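PDB 5M41: nigritoxine from Vibrio nigripulchritudo, which acts as a bacterial toxin against crustaceans and insects, its molecular activity being unassigned. Local coordinates for residues A[59-62]-A[63-67]; A[123-126]-A[127-130]. One frame throughout, in Å; residues are numbered along the deposited sequence. Where two conformers were deposited one is given.

Interaction 1: residues A[59-62]-A[63-67]; sequences KNLD and AYNAL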
loop_
_atom_site.group_PDB
_atom_site.type_symbol
_atom_site.label_atom_id
_atom_site.label_comp_id
_atom_site.label_asym_id
_atom_site.label_seq_id
_atom_site.Cartn_x
_atom_site.Cartn_y
_atom_site.Cartn_z
ATOM N N LYS A 59 26.011 -46.632 -5.595
ATOM C CA LYS A 59 25.263 -45.562 -6.296
ATOM C C LYS A 59 24.019 -46.043 -7.057
ATOM O O LYS A 59 23.550 -45.357 -7.958
ATOM C CB LYS A 59 26.171 -44.717 -7.220
ATOM C CG LYS A 59 27.504 -44.285 -6.624
ATOM C CD LYS A 59 27.345 -43.356 -5.430
ATOM C CE LYS A 59 28.691 -43.060 -4.793
ATOM N NZ LYS A 59 28.593 -41.987 -3.766
ATOM N N ASN A 60 23.494 -47.212 -6.674
ATOM C CA ASN A 60 22.272 -47.798 -7.252
ATOM C C ASN A 60 21.118 -46.812 -7.284
ATOM O O ASN A 60 20.859 -46.148 -6.292
ATOM C CB ASN A 60 21.812 -49.015 -6.437
ATOM C CG ASN A 60 22.798 -50.169 -6.476
ATOM O OD1 ASN A 60 23.971 -50.003 -6.820
ATOM N ND2 ASN A 60 22.323 -51.354 -6.113
ATOM N N LEU A 61 20.414 -46.740 -8.412
ATOM C CA LEU A 61 19.270 -45.837 -8.552
ATOM C C LEU A 61 17.928 -46.579 -8.543
ATOM O O LEU A 61 16.921 -46.023 -8.982
ATOM C CB LEU A 61 19.387 -44.992 -9.835
ATOM C CG LEU A 61 20.393 -43.842 -9.956
ATOM C CD1 LEU A 61 20.722 -43.560 -11.417
ATOM C CD2 LEU A 61 19.884 -42.577 -9.288
ATOM N N ASP A 62 17.905 -47.817 -8.043
ATOM C CA ASP A 62 16.705 -48.658 -8.156
ATOM C C ASP A 62 15.498 -48.030 -7.476
ATOM O O ASP A 62 14.500 -47.729 -8.127
ATOM C CB ASP A 62 16.968 -50.065 -7.628
ATOM C CG ASP A 62 18.040 -50.794 -8.430
ATOM O OD1 ASP A 62 18.045 -50.693 -9.683
ATOM O OD2 ASP A 62 18.888 -51.458 -7.802
ATOM N N ALA A 63 15.612 -47.808 -6.173
ATOM C CA ALA A 63 14.548 -47.186 -5.404
ATOM C C ALA A 63 14.206 -45.831 -6.014
ATOM O O ALA A 63 13.044 -45.566 -6.301
ATOM C CB ALA A 63 14.961 -47.045 -3.954
ATOM N N TYR A 64 15.232 -45.004 -6.229
ATOM C CA TYR A 64 15.133 -43.705 -6.919
ATOM C C TYR A 64 14.299 -43.788 -8.213
ATOM O O TYR A 64 13.302 -43.096 -8.359
ATOM C CB TYR A 64 16.555 -43.193 -7.208
ATOM C CG TYR A 64 16.772 -41.686 -7.188
ATOM C CD1 TYR A 64 16.740 -40.961 -5.988
ATOM C CD2 TYR A 64 17.064 -40.991 -8.369
ATOM C CE1 TYR A 64 16.955 -39.583 -5.974
ATOM C CE2 TYR A 64 17.293 -39.617 -8.370
ATOM C CZ TYR A 64 17.233 -38.912 -7.177
ATOM O OH TYR A 64 17.452 -37.544 -7.193
ATOM N N ASN A 65 14.695 -44.664 -9.131
ATOM C CA ASN A 65 13.983 -44.844 -10.401
ATOM C C ASN A 65 12.611 -45.472 -10.295
ATOM O O ASN A 65 11.705 -45.103 -11.035
ATOM C CB ASN A 65 14.818 -45.696 -11.371
ATOM C CG ASN A 65 16.093 -45.009 -11.799
ATOM O OD1 ASN A 65 17.175 -45.600 -11.745
ATOM N ND2 ASN A 65 15.979 -43.749 -12.228
ATOM N N ALA A 66 12.451 -46.446 -9.406
ATOM C CA ALA A 66 11.173 -47.146 -9.310
ATOM C C ALA A 66 10.134 -46.224 -8.697
ATOM O O ALA A 66 8.930 -46.434 -8.853
ATOM C CB ALA A 66 11.305 -48.405 -8.487
ATOM N N LEU A 67 10.625 -45.210 -7.984
ATOM C CA LEU A 67 9.794 -44.173 -7.382
ATOM C C LEU A 67 9.578 -43.056 -8.399
ATOM O O LEU A 67 8.439 -42.717 -8.699
ATOM C CB LEU A 67 10.468 -43.631 -6.126
ATOM C CG LEU A 67 9.697 -42.694 -5.215
ATOM C CD1 LEU A 67 8.860 -43.477 -4.233
ATOM C CD2 LEU A 67 10.679 -41.819 -4.476
#
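L61 lies alongside Y64 and meets the N65 amide at the start of helix 62-67, where it occupies the N-cap position. Its CB comes first: it lies 3.0 Å from N65 OD1, a tight approach for a carbon and an oxygen. From there CG turns to the side of the backbone N, anti to the carbonyl carbon (chi1 -73°), and the side chain runs beside that of Y64, pointing the same way. CG and CD1 only skirt the N65 amide oxygen, whereas CD2 makes the main apolar contact, 3.4 Å from Y64 CD2 and obliquely placed against the ring. The same tyrosine ring takes a cation-pi contact from R53 of helix 34-54, and the L61 side chain also touches R53, so the first turn leans on that longer helix.

Beneath the side chains the helix begins with two short i to i+4 bonds. N65 N donates to L61 O over 2.6 Å, nearly straight, and A66 N donates to D62 O over 2.7 Å. Both carbonyls point almost directly at their donors, and the CB of A66 rests against D62 O. The N65 side chain folds back toward the N-cap carbonyl, with OD1 2.8 Å from L61 O. As modelled, that puts two acceptors against each other, an unfavourable pairing. Turning the amide over would probably bring its NH2 to this carbonyl instead, so the chemistry implies that the OD1 and ND2 assignment of N65 is doubtful.

Interaction 2: residues A[123-126]-A[127-130]; sequences NDES and FRQN
E125 and R128 both send CG anti to the backbone N (chi1 -173° and -164°), and the rest of each chain then differs: E125 bends at its second torsion, while R128 stays extended as far as NE. The bend brings the carboxylate to the edge of the R128 guanidinium, the two chains crossing obliquely. The resulting salt bridge joins R128 NH1 to E125 OE1 at 3.1 Å. It uses the syn lone pair of OE1, which sits somewhat tilted from the guanidinium plane, and the two flat groups are turned 48° apart. The Q129 side chain crosses that of E125 at about a right angle; Q129 CG is 3.8 Å from E125 OE2, and Q129 N donates to E125 O over 2.8 Å.

D124 caps the helix start. Its backbone O takes two donors, F127 N at 3.0 Å from above the carbonyl plane and R128 N in that plane. In the conformer given, one of two deposited, OD2 accepts S126 N at 3.1 Å, closing an Asx turn, and also S126 OG at 2.6 Å on its anti lone pair; both bonds are less certain for the other conformer. S126 OG in turn lies obliquely against the F127 ring. At the far end a water lies within bonding distance of S126 O and N130 OD1, 2.7 Å from the latter, with more acceptors in reach than protons.

Buried polar groups are met from strand 98-102 and from the residue just before strand 86-90: N102 bonds both S126 O and N130 ND2, and N85 bonds N130 OD1. The F127 ring packs on M86, L100 and W159, while Q129 and N130 touch helix 195-203, so this short helix lies between strands and helix.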
loop_
_atom_site.group_PDB
_atom_site.type_symbol
_atom_site.label_atom_id
_atom_site.label_comp_id
_atom_site.label_asym_id
_atom_site.label_seq_id
_atom_site.Cartn_x
_atom_site.Cartn_y
_atom_site.Cartn_z
ATOM N N ASN A 123 15.805 -45.274 20.068
ATOM C CA ASN A 123 14.963 -44.855 21.178
ATOM C C ASN A 123 14.549 -43.372 21.220
ATOM O O ASN A 123 13.800 -42.979 22.117
ATOM C CB ASN A 123 15.633 -45.269 22.498
ATOM C CG ASN A 123 17.004 -44.675 22.652
ATOM O OD1 ASN A 123 17.207 -43.489 22.416
ATOM N ND2 ASN A 123 17.966 -45.506 23.034
ATOM N N ASP A 124 14.987 -42.567 20.250
ATOM C CA ASP A 124 14.785 -41.105 20.205
ATOM C C ASP A 124 13.303 -40.737 20.085
ATOM O O ASP A 124 12.524 -41.478 19.464
ATOM C CB ASP A 124 15.570 -40.535 18.997
ATOM C CG ASP A 124 15.606 -38.994 18.952
ATOM O OD1 ASP A 124 16.215 -38.367 19.849
ATOM O OD2 ASP A 124 15.064 -38.411 17.989
ATOM N N GLU A 125 12.937 -39.587 20.636
ATOM C CA GLU A 125 11.597 -39.063 20.622
ATOM C C GLU A 125 11.093 -38.864 19.184
ATOM O O GLU A 125 9.899 -39.004 18.918
ATOM C CB GLU A 125 11.576 -37.747 21.426
ATOM C CG GLU A 125 10.206 -37.105 21.665
ATOM C CD GLU A 125 9.178 -38.041 22.302
ATOM O OE1 GLU A 125 9.561 -39.003 22.992
ATOM O OE2 GLU A 125 7.959 -37.811 22.113
ATOM N N SER A 126 12.001 -38.572 18.253
ATOM C CA SER A 126 11.604 -38.381 16.868
ATOM C C SER A 126 11.059 -39.665 16.219
ATOM O O SER A 126 10.440 -39.593 15.150
ATOM C CB SER A 126 12.741 -37.783 16.037
ATOM O OG SER A 126 13.722 -38.758 15.734
ATOM N N PHE A 127 11.310 -40.817 16.850
ATOM C CA PHE A 127 10.724 -42.098 16.432
ATOM C C PHE A 127 9.447 -42.364 17.220
ATOM O O PHE A 127 8.406 -42.738 16.664
ATOM C CB PHE A 127 11.721 -43.250 16.614
ATOM C CG PHE A 127 12.791 -43.290 15.557
ATOM C CD1 PHE A 127 12.643 -44.090 14.428
ATOM C CD2 PHE A 127 13.924 -42.476 15.654
ATOM C CE1 PHE A 127 13.621 -44.105 13.439
ATOM C CE2 PHE A 127 14.906 -42.486 14.660
ATOM C CZ PHE A 127 14.756 -43.309 13.560
ATOM N N ARG A 128 9.524 -42.108 18.514
ATOM C CA ARG A 128 8.431 -42.370 19.398
ATOM C C ARG A 128 7.188 -41.557 19.040
ATOM O O ARG A 128 6.075 -42.066 19.188
ATOM C CB ARG A 128 8.842 -42.056 20.826
ATOM C CG ARG A 128 7.894 -42.652 21.850
ATOM C CD ARG A 128 8.478 -42.506 23.247
ATOM N NE ARG A 128 7.410 -42.548 24.229
ATOM C CZ ARG A 128 6.737 -41.480 24.644
ATOM N NH1 ARG A 128 7.034 -40.271 24.175
ATOM N NH2 ARG A 128 5.764 -41.626 25.535
ATOM N N GLN A 129 7.401 -40.310 18.604
ATOM C CA GLN A 129 6.344 -39.363 18.168
ATOM C C GLN A 129 5.511 -39.897 17.013
ATOM O O GLN A 129 4.424 -39.410 16.761
ATOM C CB GLN A 129 6.995 -38.106 17.590
ATOM C CG GLN A 129 7.156 -36.950 18.524
ATOM C CD GLN A 129 8.025 -35.867 17.900
ATOM O OE1 GLN A 129 8.337 -35.877 16.692
ATOM N NE2 GLN A 129 8.448 -34.932 18.734
ATOM N N ASN A 130 6.075 -40.827 16.257
ATOM C CA ASN A 130 5.414 -41.359 15.068
ATOM C C ASN A 130 4.322 -42.371 15.377
ATOM O O ASN A 130 3.635 -42.858 14.453
ATOM C CB ASN A 130 6.450 -41.952 14.118
ATOM C CG ASN A 130 7.259 -40.886 13.388
ATOM O OD1 ASN A 130 6.760 -39.804 13.135
ATOM N ND2 ASN A 130 8.497 -41.204 13.017
HETATM O O HOH W 1 8.325 -37.868 14.159
#

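In the fold
From the N terminus, helix 34-54 leads into a loop that ends in interaction 1, at the start of helix 62-67. The chain then builds strands 77-80, 86-90, 98-102 and 110-113 of an antiparallel sheet, and interaction 2 follows at helix 125-128. Both contacts are local turns, in series, neither nesting nor crossing. Their centres are 27 Å apart and their nearest atoms about 17 Å, so they do not touch. Interaction 1 sets the start of helix 62-67, whose side chains pack on helix 34-54, whereas interaction 2 joins the sheet to helix 195-203. The magnesium ion bound by V189, E192 and D195 belongs to the neighbouring helical region between 177 and 203.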